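Local coordinates for protein carbonic anhydrase (Porphyridium purpureum, PDB 1DDZ) that probably catalyses the reversible, zinc-dependent hydration of carbon dioxide to hydrogencarbonate and a proton, at residues S105-F109 with S359-F363; N177-L182 with L278-G284; H189-A193 with L267-M271; K220-L224 with L286-A290; K236-T240 with A254-T260. All blocks are in the same frame, centred on the assembly; numbering follows the deposited sequence.

Contact 1 of 5, residues S105-F109 with S359-F363; sequences SDISF and SDMSF
S108 and S362 face each other with their CA atoms 6.6 Å apart, each in the first turn of a helix: 107-119 for one, 361-373 for the other. The two segments occupy corresponding places in the two carbonic anhydrase regions of the chain. Both serines direct CB at the opposite segment, and the CB atoms meet at 3.8 Å. D106 and D360 are the N-caps. D360 OD2 accepts F363 N at 3.0 Å, met from well above the carboxylate plane (55° out), whereas the cap from S108 N to D106 OD1 is weak (3.3 Å). D106 and D360 both hold CG anti to the backbone N (chi1 179° and -174°), which swings each carboxylate alongside its helix start. Three waters join the halves. Water 2 donates to D106 OD1 and D360 OD1 and accepts S362 N at 2.9 Å; water 1 links D106 OD2 with S362 OG, and water 3 lies 2.9 Å from S108 OG and donates to D360 OD2. The OD1 atoms of D106 and D360 stand only 4.7 Å apart in a buried place; bridging water and the two helix N-termini would probably offset the repulsion between two carboxylates.

Contact 2 of 5, residues N177-L182 with L278-G284; sequences NRLIEL and LVQQTPG
R178, buried on helix 172-193, makes a polar clasp on the loop that follows helix 266-279, at the outer flank of the first carbonic anhydrase region. Its chain, bent at chi2 and chi3, lays the guanidinium flat between P283 CG, over the centre of one face at 3.5 Å from CZ, and L278 CD1, offset over the other. The rim does the bonding. NH1 and NH2 grip Q281 O end-on, NH2 at 2.9 Å and close to the guanidinium plane; NH1 adds a weak bond to V279 O. From the side, NE and NH2 both hold E181 OE1, NH2 at 2.9 Å as a salt bridge. E181 OE2 in turn accepts G284 N at 2.8 Å on its syn side, and Y131 OH as well. One turn along the helix, L182 CD2 meets L278 CD1 at 3.7 Å. G284 has a positive phi (87°), at which a CB would jam against the preceding carbonyl O. An alanine at R178 would remove the guanidinium and is likely to leave Q281 O without its two donors and E181 OE1 without its countercharge. Some of the arginine's donors thus hold the loop and the others E181, which itself holds G284 N.

Contact 3 of 5, residues H189-A193 with L267-M271; sequences HNVCA and LDSTM
H189 opens the contact, its imidazole touching both L267 and M271; the axes of the two short helical segments run nearly antiparallel (159°), 11.0 Å apart. The ring leaves the backbone with CG anti to N (chi1 173°), which carries its CD2 edge up to M271 CG, a tight 3.3 Å lying in the ring plane. M271, bent at chi2 and chi3, curls back so that CE reaches H189 CB, and its SD stands 5.4 Å from the ring centroid, also at the edge: a Met-aromatic contact without a sulfur over the face. H189 ND1 turns back to its own helix, with a weak but straight bond to N190 OD1; NE2 faces across, sharing water 4, at 2.6 Å, with D268 OD1. D268 OD2 is held by S265 N. One turn on, C192 CB meets L267 CD1 at 3.8 Å, and A193 CB touches the same methyl at 3.9 Å, giving L267 three neighbours on helix 172-193. V209 and V227 pack against C192, and R153 of the second subunit against A193. Helices 172-193 and 266-279 are therefore joined mainly through apolar carbon, with a single water at the histidine carrying the polar link to D268.

Contact 4 of 5, residues K220-L224 with L286-A290; sequences KLRDL and LKEGA
D223 N and water 5 meet on one carbonyl, K287 O, although the two segments run almost at right angles (87°). The D223 N bond is 2.9 Å and lies in the carbonyl plane; the water donates to K287 O at 2.6 Å and to D223 O, closing a small ring of bonds. R222 crosses L286 obliquely, CB to CB at 3.6 Å, and its CD sits against L286 O. The guanidinium has K220 CB over one face and makes its salt bridge with D218. Strand 222-227, an outermost strand of this chain's first five-stranded mixed sheet and antiparallel to 208-214, is crossed here by the loop leading to helix 292-307. A serine in place of R222 would probably take from D218 its salt bridge with the guanidinium and uncover the L286 backbone. K220, its chain stretched out, brings NZ to 3.4 Å from E288 OE2, a weak hydrogen bond within a salt bridge, and K287 NZ makes a long salt bridge with E288 OE1. E288 can turn that way because its CG takes the crowded position between N and carbonyl carbon (chi1 63°). At G289 a side chain would collide with OD2 of D223, whose OD1 accepts G225 N.

Contact 5 of 5, residues K236-T240 with A254-T260; sequences KFYRT and APLVQVT
V259 N is shared by two carbonyls: F237 O across the contact at 2.8 Å, reached 35° above that carbonyl's plane, and V257 O, a weak bond at 2.8 Å within its own segment. Two residues earlier, V257 N donates to Y238 O at 2.9 Å, tilted 30° from the carbonyl plane. V257 O, turned back to segment 236-240, takes a CA-H contact from Y238 CA at 3.0 Å. Beside this backbone pairing, L256 CD2 lies against Y238 CB at 3.6 Å. Q258 is the centre of an inverse gamma turn, consistent with the weak V257-V259 bond. The pair belongs to the long irregular excursion between strand 222-227 and helix 266-279, which reaches over to the second subunit. There, Y238 OH bonds E175, R239 NH1 makes a salt bridge with D142, and Q258 NE2 bonds the carbonyl of C169, all of the second subunit. R239, bent at chi2 (68°), swings its guanidinium along A254 and P255; NH2 lies 2.9 Å from A254 O, and A254 CA sits near the guanidinium plane at its edge. Water 7 accepts T240 N and donates to P255 O at 2.9 Å, bridging the far end, where V257 CG2 also rests against T240 OG1. At the opposite end K236 CG covers one face of the F237 ring, 4.0 Å above its plane, and V259 CB leans on F237 O.

In the fold
Contacts 2 and 3 both pair helix 172-193 with helix 266-279, near opposite ends, their centres 18 Å apart. Contact 4 adjoins contact 2 (centres 11 Å apart): Q281 OE1 receives a probable bond from K287 N at 3.1 Å, and L278 CD2 packs on L286 CD2 at 3.5 Å. Contact 1, between the two carbonic anhydrase regions, touches contact 3 through F109 CZ and V191 CG2 at 4.0 Å. Contact 5 lies apart, its nearest atoms about 7 Å from those of contact 3; contacts 1, 3 and 5 all meet the second subunit. None holds metal: the side chains of N177, L221 and S362 lie about 12, 13 and 13 Å from a bound zinc.

Contact 1 of 5, residues S105-F109 with S359-F363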
# COMPACT_ATOMS: atom_id res chain seq x y z
N SER A 105 -1.56 -2.86 -6.43
CA SER A 105 -0.51 -2.92 -5.44
C SER A 105 -0.96 -2.84 -3.99
O SER A 105 -0.14 -2.65 -3.11
CB SER A 105 0.56 -1.87 -5.75
OG SER A 105 -0.04 -0.64 -6.11
N ASP A 106 -2.24 -3.09 -3.73
CA ASP A 106 -2.77 -3.07 -2.36
C ASP A 106 -2.43 -4.41 -1.72
O ASP A 106 -3.00 -5.44 -2.10
CB ASP A 106 -4.30 -2.85 -2.36
CG ASP A 106 -4.90 -2.84 -0.96
OD1 ASP A 106 -4.20 -2.52 -0.00
OD2 ASP A 106 -6.08 -3.16 -0.79
N ILE A 107 -1.52 -4.41 -0.76
CA ILE A 107 -1.10 -5.62 -0.08
C ILE A 107 -2.20 -6.20 0.81
O ILE A 107 -2.19 -7.40 1.05
CB ILE A 107 0.19 -5.42 0.76
CG1 ILE A 107 0.74 -6.76 1.25
CG2 ILE A 107 -0.10 -4.48 1.92
CD1 ILE A 107 1.73 -7.36 0.36
N SER A 108 -3.13 -5.40 1.30
CA SER A 108 -4.19 -5.96 2.13
C SER A 108 -5.07 -6.85 1.25
O SER A 108 -5.55 -7.90 1.68
CB SER A 108 -5.04 -4.87 2.79
OG SER A 108 -6.21 -5.43 3.37
N PHE A 109 -5.26 -6.42 0.01
CA PHE A 109 -6.05 -7.17 -0.96
C PHE A 109 -5.24 -8.37 -1.46
O PHE A 109 -5.73 -9.50 -1.44
CB PHE A 109 -6.49 -6.21 -2.11
CG PHE A 109 -6.68 -6.89 -3.44
CD1 PHE A 109 -7.64 -7.90 -3.59
CD2 PHE A 109 -5.86 -6.57 -4.51
CE1 PHE A 109 -7.76 -8.58 -4.80
CE2 PHE A 109 -5.98 -7.24 -5.72
CZ PHE A 109 -6.92 -8.25 -5.87
N SER A 359 0.55 2.03 8.74
CA SER A 359 0.51 2.63 7.43
C SER A 359 -0.33 1.94 6.37
O SER A 359 -0.19 2.22 5.20
CB SER A 359 1.93 2.76 6.93
OG SER A 359 2.62 1.58 7.25
N ASP A 360 -1.26 1.08 6.77
CA ASP A 360 -2.11 0.36 5.83
C ASP A 360 -3.26 1.21 5.30
O ASP A 360 -4.20 1.46 6.03
CB ASP A 360 -2.66 -0.89 6.49
CG ASP A 360 -3.41 -1.76 5.52
OD1 ASP A 360 -2.84 -2.11 4.49
OD2 ASP A 360 -4.57 -2.11 5.80
N MET A 361 -3.23 1.61 4.02
CA MET A 361 -4.27 2.46 3.43
C MET A 361 -5.64 1.84 3.39
O MET A 361 -6.64 2.54 3.59
CB MET A 361 -3.87 2.94 2.02
CG MET A 361 -2.78 4.00 2.01
SD MET A 361 -3.32 5.57 2.72
CE MET A 361 -4.45 6.15 1.42
N SER A 362 -5.74 0.53 3.15
CA SER A 362 -7.05 -0.11 3.16
C SER A 362 -7.69 0.06 4.55
O SER A 362 -8.87 0.37 4.68
CB SER A 362 -6.95 -1.59 2.79
OG SER A 362 -8.23 -2.21 2.88
N PHE A 363 -6.90 -0.18 5.60
CA PHE A 363 -7.34 -0.03 6.98
C PHE A 363 -7.63 1.46 7.31
O PHE A 363 -8.72 1.80 7.80
CB PHE A 363 -6.27 -0.65 7.93
CG PHE A 363 -6.24 -0.06 9.32
CD1 PHE A 363 -5.08 0.57 9.78
CD2 PHE A 363 -7.34 -0.12 10.16
CE1 PHE A 363 -5.02 1.14 11.05
CE2 PHE A 363 -7.30 0.45 11.44
CZ PHE A 363 -6.13 1.08 11.88
O HOH W 1 -8.22 -3.95 0.58
O HOH W 2 -3.91 -1.50 2.28
O HOH W 3 -6.58 -3.90 5.80

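Contact 2 of 5, residues N177-L182 with L278-G284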
# COMPACT_ATOMS: atom_id res chain seq x y z
N ASN A 177 -25.28 4.08 -10.72
CA ASN A 177 -25.51 2.67 -10.97
C ASN A 177 -24.48 2.14 -11.94
O ASN A 177 -23.82 1.14 -11.68
CB ASN A 177 -26.91 2.41 -11.55
CG ASN A 177 -28.01 2.51 -10.51
OD1 ASN A 177 -27.87 2.06 -9.39
ND2 ASN A 177 -29.14 3.07 -10.92
N ARG A 178 -24.33 2.83 -13.07
CA ARG A 178 -23.36 2.39 -14.06
C ARG A 178 -21.90 2.45 -13.58
O ARG A 178 -21.11 1.57 -13.93
CB ARG A 178 -23.56 3.16 -15.38
CG ARG A 178 -22.52 2.81 -16.43
CD ARG A 178 -23.01 1.87 -17.51
NE ARG A 178 -23.82 0.74 -17.06
CZ ARG A 178 -24.65 0.09 -17.87
NH1 ARG A 178 -24.76 0.47 -19.13
NH2 ARG A 178 -25.44 -0.87 -17.40
N LEU A 179 -21.52 3.47 -12.80
CA LEU A 179 -20.14 3.56 -12.26
C LEU A 179 -19.88 2.34 -11.34
O LEU A 179 -18.84 1.72 -11.40
CB LEU A 179 -19.97 4.82 -11.39
CG LEU A 179 -18.67 5.64 -11.28
CD1 LEU A 179 -18.56 6.19 -9.90
CD2 LEU A 179 -17.43 4.88 -11.65
N ILE A 180 -20.86 2.02 -10.49
CA ILE A 180 -20.76 0.91 -9.56
C ILE A 180 -20.57 -0.38 -10.33
O ILE A 180 -19.67 -1.16 -10.02
CB ILE A 180 -21.98 0.89 -8.62
CG1 ILE A 180 -21.84 2.06 -7.64
CG2 ILE A 180 -22.10 -0.47 -7.88
CD1 ILE A 180 -23.09 2.35 -6.82
N GLU A 181 -21.32 -0.57 -11.41
CA GLU A 181 -21.19 -1.77 -12.24
C GLU A 181 -19.84 -1.82 -12.95
O GLU A 181 -19.20 -2.87 -13.05
CB GLU A 181 -22.33 -1.82 -13.26
CG GLU A 181 -23.68 -1.93 -12.61
CD GLU A 181 -24.83 -1.54 -13.53
OE1 GLU A 181 -24.57 -0.98 -14.61
OE2 GLU A 181 -26.00 -1.76 -13.16
N LEU A 182 -19.40 -0.69 -13.47
CA LEU A 182 -18.12 -0.62 -14.15
C LEU A 182 -17.00 -0.80 -13.12
O LEU A 182 -15.95 -1.38 -13.42
CB LEU A 182 -17.98 0.73 -14.88
CG LEU A 182 -18.82 0.83 -16.17
CD1 LEU A 182 -18.87 2.27 -16.69
CD2 LEU A 182 -18.24 -0.12 -17.22
N LEU A 278 -22.04 -5.77 -20.34
CA LEU A 278 -22.58 -4.98 -19.24
C LEU A 278 -23.27 -3.75 -19.81
O LEU A 278 -24.46 -3.51 -19.60
CB LEU A 278 -21.47 -4.54 -18.30
CG LEU A 278 -21.75 -3.69 -17.05
CD1 LEU A 278 -21.14 -2.34 -17.17
CD2 LEU A 278 -23.21 -3.58 -16.76
N VAL A 279 -22.49 -2.99 -20.58
CA VAL A 279 -22.94 -1.74 -21.16
C VAL A 279 -24.21 -1.76 -21.98
O VAL A 279 -24.97 -0.81 -21.94
CB VAL A 279 -21.77 -1.06 -21.89
CG1 VAL A 279 -22.24 0.11 -22.69
CG2 VAL A 279 -20.77 -0.57 -20.85
N GLN A 280 -24.47 -2.86 -22.67
CA GLN A 280 -25.70 -2.93 -23.46
C GLN A 280 -26.97 -3.09 -22.62
O GLN A 280 -28.07 -3.11 -23.19
CB GLN A 280 -25.61 -4.05 -24.50
CG GLN A 280 -25.61 -5.46 -23.93
CD GLN A 280 -25.31 -6.51 -24.98
OE1 GLN A 280 -25.63 -7.70 -24.82
NE2 GLN A 280 -24.66 -6.10 -26.06
N GLN A 281 -26.84 -3.27 -21.30
CA GLN A 281 -28.02 -3.42 -20.44
C GLN A 281 -28.30 -2.12 -19.71
O GLN A 281 -27.40 -1.29 -19.56
CB GLN A 281 -27.80 -4.53 -19.40
CG GLN A 281 -27.28 -5.83 -19.96
CD GLN A 281 -27.23 -6.89 -18.89
OE1 GLN A 281 -28.26 -7.25 -18.32
NE2 GLN A 281 -26.03 -7.37 -18.57
N THR A 282 -29.50 -1.99 -19.17
CA THR A 282 -29.89 -0.78 -18.46
C THR A 282 -29.22 -0.71 -17.09
O THR A 282 -29.24 -1.68 -16.33
CB THR A 282 -31.40 -0.71 -18.30
OG1 THR A 282 -32.03 -0.76 -19.57
CG2 THR A 282 -31.79 0.61 -17.66
N PRO A 283 -28.61 0.43 -16.75
CA PRO A 283 -27.95 0.57 -15.45
C PRO A 283 -28.92 0.32 -14.32
O PRO A 283 -30.02 0.88 -14.30
CB PRO A 283 -27.47 2.03 -15.47
CG PRO A 283 -27.20 2.26 -16.92
CD PRO A 283 -28.41 1.63 -17.57
N GLY A 284 -28.53 -0.57 -13.41
CA GLY A 284 -29.36 -0.89 -12.27
C GLY A 284 -30.36 -1.99 -12.52
O GLY A 284 -31.09 -2.35 -11.61

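Contact 3 of 5, residues H189-A193 with L267-M271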
# COMPACT_ATOMS: atom_id res chain seq x y z
N HIS A 189 -11.21 -7.36 -13.42
CA HIS A 189 -10.05 -7.32 -14.29
C HIS A 189 -8.76 -7.38 -13.45
O HIS A 189 -7.80 -8.10 -13.78
CB HIS A 189 -10.03 -6.03 -15.12
CG HIS A 189 -8.76 -5.85 -15.92
ND1 HIS A 189 -7.66 -5.18 -15.42
CD2 HIS A 189 -8.40 -6.33 -17.13
CE1 HIS A 189 -6.67 -5.27 -16.30
NE2 HIS A 189 -7.10 -5.96 -17.34
N ASN A 190 -8.71 -6.55 -12.41
CA ASN A 190 -7.55 -6.47 -11.53
C ASN A 190 -7.28 -7.80 -10.82
O ASN A 190 -6.13 -8.22 -10.71
CB ASN A 190 -7.73 -5.33 -10.53
CG ASN A 190 -7.65 -3.97 -11.20
OD1 ASN A 190 -7.31 -3.87 -12.39
ND2 ASN A 190 -7.92 -2.92 -10.45
N VAL A 191 -8.33 -8.49 -10.38
CA VAL A 191 -8.12 -9.78 -9.72
C VAL A 191 -7.46 -10.76 -10.69
O VAL A 191 -6.47 -11.40 -10.35
CB VAL A 191 -9.44 -10.35 -9.21
CG1 VAL A 191 -9.23 -11.76 -8.73
CG2 VAL A 191 -9.99 -9.48 -8.09
N CYS A 192 -7.97 -10.83 -11.93
CA CYS A 192 -7.43 -11.75 -12.95
C CYS A 192 -6.01 -11.43 -13.34
O CYS A 192 -5.26 -12.32 -13.73
CB CYS A 192 -8.26 -11.74 -14.23
SG CYS A 192 -9.98 -12.11 -14.00
N ALA A 193 -5.68 -10.14 -13.28
CA ALA A 193 -4.36 -9.64 -13.64
C ALA A 193 -3.29 -9.80 -12.56
O ALA A 193 -2.11 -9.65 -12.88
CB ALA A 193 -4.46 -8.17 -14.09
N LEU A 267 -6.64 -11.56 -21.64
CA LEU A 267 -7.45 -10.92 -20.61
C LEU A 267 -8.10 -9.66 -21.14
O LEU A 267 -9.26 -9.38 -20.86
CB LEU A 267 -6.61 -10.58 -19.38
CG LEU A 267 -7.19 -10.76 -17.97
CD1 LEU A 267 -6.57 -9.72 -17.03
CD2 LEU A 267 -8.70 -10.66 -17.94
N ASP A 268 -7.32 -8.87 -21.87
CA ASP A 268 -7.84 -7.63 -22.45
C ASP A 268 -9.09 -7.92 -23.29
O ASP A 268 -10.13 -7.29 -23.12
CB ASP A 268 -6.76 -6.95 -23.32
CG ASP A 268 -5.64 -6.30 -22.50
OD1 ASP A 268 -5.90 -5.75 -21.41
OD2 ASP A 268 -4.48 -6.32 -22.96
N SER A 269 -8.99 -8.90 -24.17
CA SER A 269 -10.11 -9.28 -25.01
C SER A 269 -11.30 -9.75 -24.20
O SER A 269 -12.44 -9.32 -24.44
CB SER A 269 -9.66 -10.34 -25.99
OG SER A 269 -8.66 -9.76 -26.79
N THR A 270 -11.04 -10.60 -23.21
CA THR A 270 -12.09 -11.12 -22.33
C THR A 270 -12.86 -9.99 -21.66
O THR A 270 -14.11 -9.99 -21.63
CB THR A 270 -11.47 -12.02 -21.24
OG1 THR A 270 -10.90 -13.18 -21.85
CG2 THR A 270 -12.52 -12.46 -20.26
N MET A 271 -12.12 -9.01 -21.14
CA MET A 271 -12.75 -7.87 -20.47
C MET A 271 -13.55 -6.99 -21.41
O MET A 271 -14.62 -6.51 -21.06
CB MET A 271 -11.73 -7.03 -19.71
CG MET A 271 -11.05 -7.78 -18.54
SD MET A 271 -12.20 -8.59 -17.41
CE MET A 271 -13.22 -7.18 -16.90
O HOH W 4 -5.42 -7.02 -19.01

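Contact 4 of 5, residues K220-L224 with L286-A290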
# COMPACT_ATOMS: atom_id res chain seq x y z
N LYS A 220 -30.90 -9.28 -4.93
CA LYS A 220 -30.70 -10.14 -6.09
C LYS A 220 -29.39 -9.88 -6.78
O LYS A 220 -29.13 -8.77 -7.23
CB LYS A 220 -31.86 -9.98 -7.07
CG LYS A 220 -31.84 -10.99 -8.19
CD LYS A 220 -33.11 -10.97 -9.01
CE LYS A 220 -33.18 -12.24 -9.83
NZ LYS A 220 -34.41 -12.40 -10.67
N LEU A 221 -28.57 -10.90 -6.87
CA LEU A 221 -27.27 -10.75 -7.51
C LEU A 221 -27.41 -10.70 -9.03
O LEU A 221 -28.09 -11.54 -9.61
CB LEU A 221 -26.34 -11.89 -7.13
CG LEU A 221 -25.93 -12.03 -5.66
CD1 LEU A 221 -25.07 -13.28 -5.55
CD2 LEU A 221 -25.17 -10.80 -5.17
N ARG A 222 -26.76 -9.70 -9.65
CA ARG A 222 -26.78 -9.53 -11.10
C ARG A 222 -25.39 -9.87 -11.59
O ARG A 222 -24.39 -9.57 -10.91
CB ARG A 222 -27.09 -8.10 -11.48
CG ARG A 222 -28.15 -7.43 -10.68
CD ARG A 222 -29.47 -8.09 -10.80
NE ARG A 222 -30.49 -7.21 -10.24
CZ ARG A 222 -31.79 -7.34 -10.45
NH1 ARG A 222 -32.23 -8.33 -11.21
NH2 ARG A 222 -32.64 -6.48 -9.92
N ASP A 223 -25.30 -10.43 -12.78
CA ASP A 223 -24.03 -10.87 -13.33
C ASP A 223 -23.23 -9.79 -14.04
O ASP A 223 -23.80 -8.99 -14.76
CB ASP A 223 -24.30 -12.04 -14.27
CG ASP A 223 -23.08 -12.86 -14.55
OD1 ASP A 223 -22.03 -12.57 -13.96
OD2 ASP A 223 -23.19 -13.81 -15.36
N LEU A 224 -21.93 -9.72 -13.76
CA LEU A 224 -21.06 -8.75 -14.44
C LEU A 224 -20.09 -9.49 -15.33
O LEU A 224 -19.28 -8.86 -16.01
CB LEU A 224 -20.24 -7.92 -13.45
CG LEU A 224 -20.78 -6.59 -12.94
CD1 LEU A 224 -21.03 -5.65 -14.09
CD2 LEU A 224 -22.03 -6.83 -12.19
N LEU A 286 -29.48 -5.05 -14.37
CA LEU A 286 -28.75 -6.11 -15.03
C LEU A 286 -29.43 -7.45 -14.78
O LEU A 286 -30.17 -7.61 -13.81
CB LEU A 286 -27.33 -6.19 -14.48
CG LEU A 286 -26.45 -4.95 -14.55
CD1 LEU A 286 -25.01 -5.37 -14.22
CD2 LEU A 286 -26.54 -4.35 -15.96
N LYS A 287 -29.17 -8.41 -15.65
CA LYS A 287 -29.72 -9.74 -15.51
C LYS A 287 -28.89 -10.58 -14.55
O LYS A 287 -27.73 -10.28 -14.27
CB LYS A 287 -29.75 -10.45 -16.86
CG LYS A 287 -30.85 -10.01 -17.79
CD LYS A 287 -31.01 -11.03 -18.91
CE LYS A 287 -31.50 -12.40 -18.41
NZ LYS A 287 -32.96 -12.40 -18.10
N GLU A 288 -29.50 -11.62 -14.01
CA GLU A 288 -28.78 -12.53 -13.15
C GLU A 288 -28.20 -13.51 -14.16
O GLU A 288 -28.70 -13.58 -15.30
CB GLU A 288 -29.72 -13.25 -12.17
CG GLU A 288 -30.77 -14.16 -12.82
CD GLU A 288 -31.85 -13.40 -13.59
OE1 GLU A 288 -32.38 -13.97 -14.58
OE2 GLU A 288 -32.18 -12.23 -13.22
N GLY A 289 -27.11 -14.17 -13.80
CA GLY A 289 -26.51 -15.15 -14.69
C GLY A 289 -27.16 -16.49 -14.41
O GLY A 289 -28.07 -16.56 -13.60
N ALA A 290 -26.70 -17.56 -15.06
CA ALA A 290 -27.30 -18.87 -14.82
C ALA A 290 -26.49 -19.77 -13.88
O ALA A 290 -26.91 -20.89 -13.58
CB ALA A 290 -27.55 -19.58 -16.14
O HOH W 5 -26.36 -9.36 -16.34

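Contact 5 of 5, residues K236-T240 with A254-T260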
# COMPACT_ATOMS: atom_id res chain seq x y z
N LYS A 236 4.84 -11.66 -25.32
CA LYS A 236 4.89 -12.35 -26.60
C LYS A 236 4.88 -11.36 -27.77
O LYS A 236 5.26 -11.70 -28.89
CB LYS A 236 3.70 -13.29 -26.74
CG LYS A 236 2.35 -12.61 -26.56
CD LYS A 236 1.20 -13.60 -26.74
CE LYS A 236 -0.14 -12.95 -26.54
NZ LYS A 236 -1.25 -13.92 -26.73
N PHE A 237 4.39 -10.14 -27.52
CA PHE A 237 4.35 -9.11 -28.55
C PHE A 237 5.64 -8.31 -28.55
O PHE A 237 5.87 -7.54 -29.47
CB PHE A 237 3.21 -8.12 -28.29
CG PHE A 237 1.86 -8.75 -28.19
CD1 PHE A 237 1.10 -8.62 -27.04
CD2 PHE A 237 1.32 -9.45 -29.26
CE1 PHE A 237 -0.17 -9.17 -26.94
CE2 PHE A 237 0.04 -10.01 -29.18
CZ PHE A 237 -0.70 -9.87 -28.01
N TYR A 238 6.48 -8.48 -27.53
CA TYR A 238 7.72 -7.70 -27.43
C TYR A 238 9.00 -8.45 -27.27
O TYR A 238 10.06 -7.84 -27.29
CB TYR A 238 7.62 -6.73 -26.26
CG TYR A 238 6.47 -5.79 -26.41
CD1 TYR A 238 5.24 -6.05 -25.79
CD2 TYR A 238 6.58 -4.67 -27.24
CE1 TYR A 238 4.13 -5.21 -26.00
CE2 TYR A 238 5.50 -3.83 -27.45
CZ TYR A 238 4.28 -4.10 -26.84
OH TYR A 238 3.28 -3.20 -27.14
N ARG A 239 8.93 -9.74 -27.04
CA ARG A 239 10.15 -10.49 -26.84
C ARG A 239 10.23 -11.61 -27.85
O ARG A 239 9.25 -12.32 -28.10
CB ARG A 239 10.21 -11.04 -25.41
CG ARG A 239 11.48 -10.69 -24.62
CD ARG A 239 11.58 -9.21 -24.31
NE ARG A 239 12.85 -8.84 -23.68
CZ ARG A 239 12.95 -8.20 -22.52
NH1 ARG A 239 11.86 -7.86 -21.85
NH2 ARG A 239 14.14 -7.89 -22.02
N THR A 240 11.39 -11.73 -28.49
CA THR A 240 11.60 -12.82 -29.43
C THR A 240 11.75 -14.06 -28.55
O THR A 240 12.21 -13.96 -27.41
CB THR A 240 12.89 -12.59 -30.23
OG1 THR A 240 12.92 -11.24 -30.72
CG2 THR A 240 12.91 -13.53 -31.42
N ALA A 254 18.12 -7.37 -22.32
CA ALA A 254 17.68 -7.99 -23.57
C ALA A 254 16.77 -6.98 -24.27
O ALA A 254 15.92 -6.35 -23.64
CB ALA A 254 16.94 -9.29 -23.29
N PRO A 255 16.90 -6.84 -25.60
CA PRO A 255 16.09 -5.89 -26.37
C PRO A 255 14.58 -6.11 -26.43
O PRO A 255 14.08 -7.23 -26.27
CB PRO A 255 16.70 -6.02 -27.77
CG PRO A 255 17.04 -7.49 -27.83
CD PRO A 255 17.70 -7.71 -26.48
N LEU A 256 13.85 -5.01 -26.62
CA LEU A 256 12.41 -5.07 -26.78
C LEU A 256 12.16 -4.97 -28.28
O LEU A 256 12.49 -3.96 -28.91
CB LEU A 256 11.69 -3.94 -26.05
CG LEU A 256 11.26 -4.23 -24.61
CD1 LEU A 256 10.31 -3.15 -24.17
CD2 LEU A 256 10.58 -5.57 -24.52
N VAL A 257 11.64 -6.05 -28.85
CA VAL A 257 11.35 -6.14 -30.27
C VAL A 257 9.83 -6.13 -30.47
O VAL A 257 9.14 -7.04 -30.02
CB VAL A 257 11.95 -7.45 -30.86
CG1 VAL A 257 11.59 -7.60 -32.32
CG2 VAL A 257 13.45 -7.46 -30.69
N GLN A 258 9.33 -5.12 -31.17
CA GLN A 258 7.89 -4.99 -31.44
C GLN A 258 7.44 -6.07 -32.45
O GLN A 258 7.40 -5.83 -33.67
CB GLN A 258 7.60 -3.58 -31.97
CG GLN A 258 6.14 -3.18 -32.05
CD GLN A 258 5.95 -1.81 -32.69
OE1 GLN A 258 6.61 -1.48 -33.67
NE2 GLN A 258 5.06 -1.00 -32.12
N VAL A 259 7.14 -7.26 -31.93
CA VAL A 259 6.71 -8.40 -32.75
C VAL A 259 5.43 -8.07 -33.52
O VAL A 259 5.27 -8.47 -34.67
CB VAL A 259 6.49 -9.67 -31.88
CG1 VAL A 259 5.88 -10.79 -32.69
CG2 VAL A 259 7.80 -10.14 -31.29
N THR A 260 4.52 -7.37 -32.86
CA THR A 260 3.27 -6.94 -33.47
C THR A 260 2.91 -5.60 -32.86
O THR A 260 3.29 -5.31 -31.73
CB THR A 260 2.13 -8.01 -33.34
OG1 THR A 260 0.85 -7.36 -33.18
CG2 THR A 260 2.38 -8.97 -32.20
O HOH W 6 1.97 -5.17 -29.57
O HOH W 7 13.31 -9.48 -27.97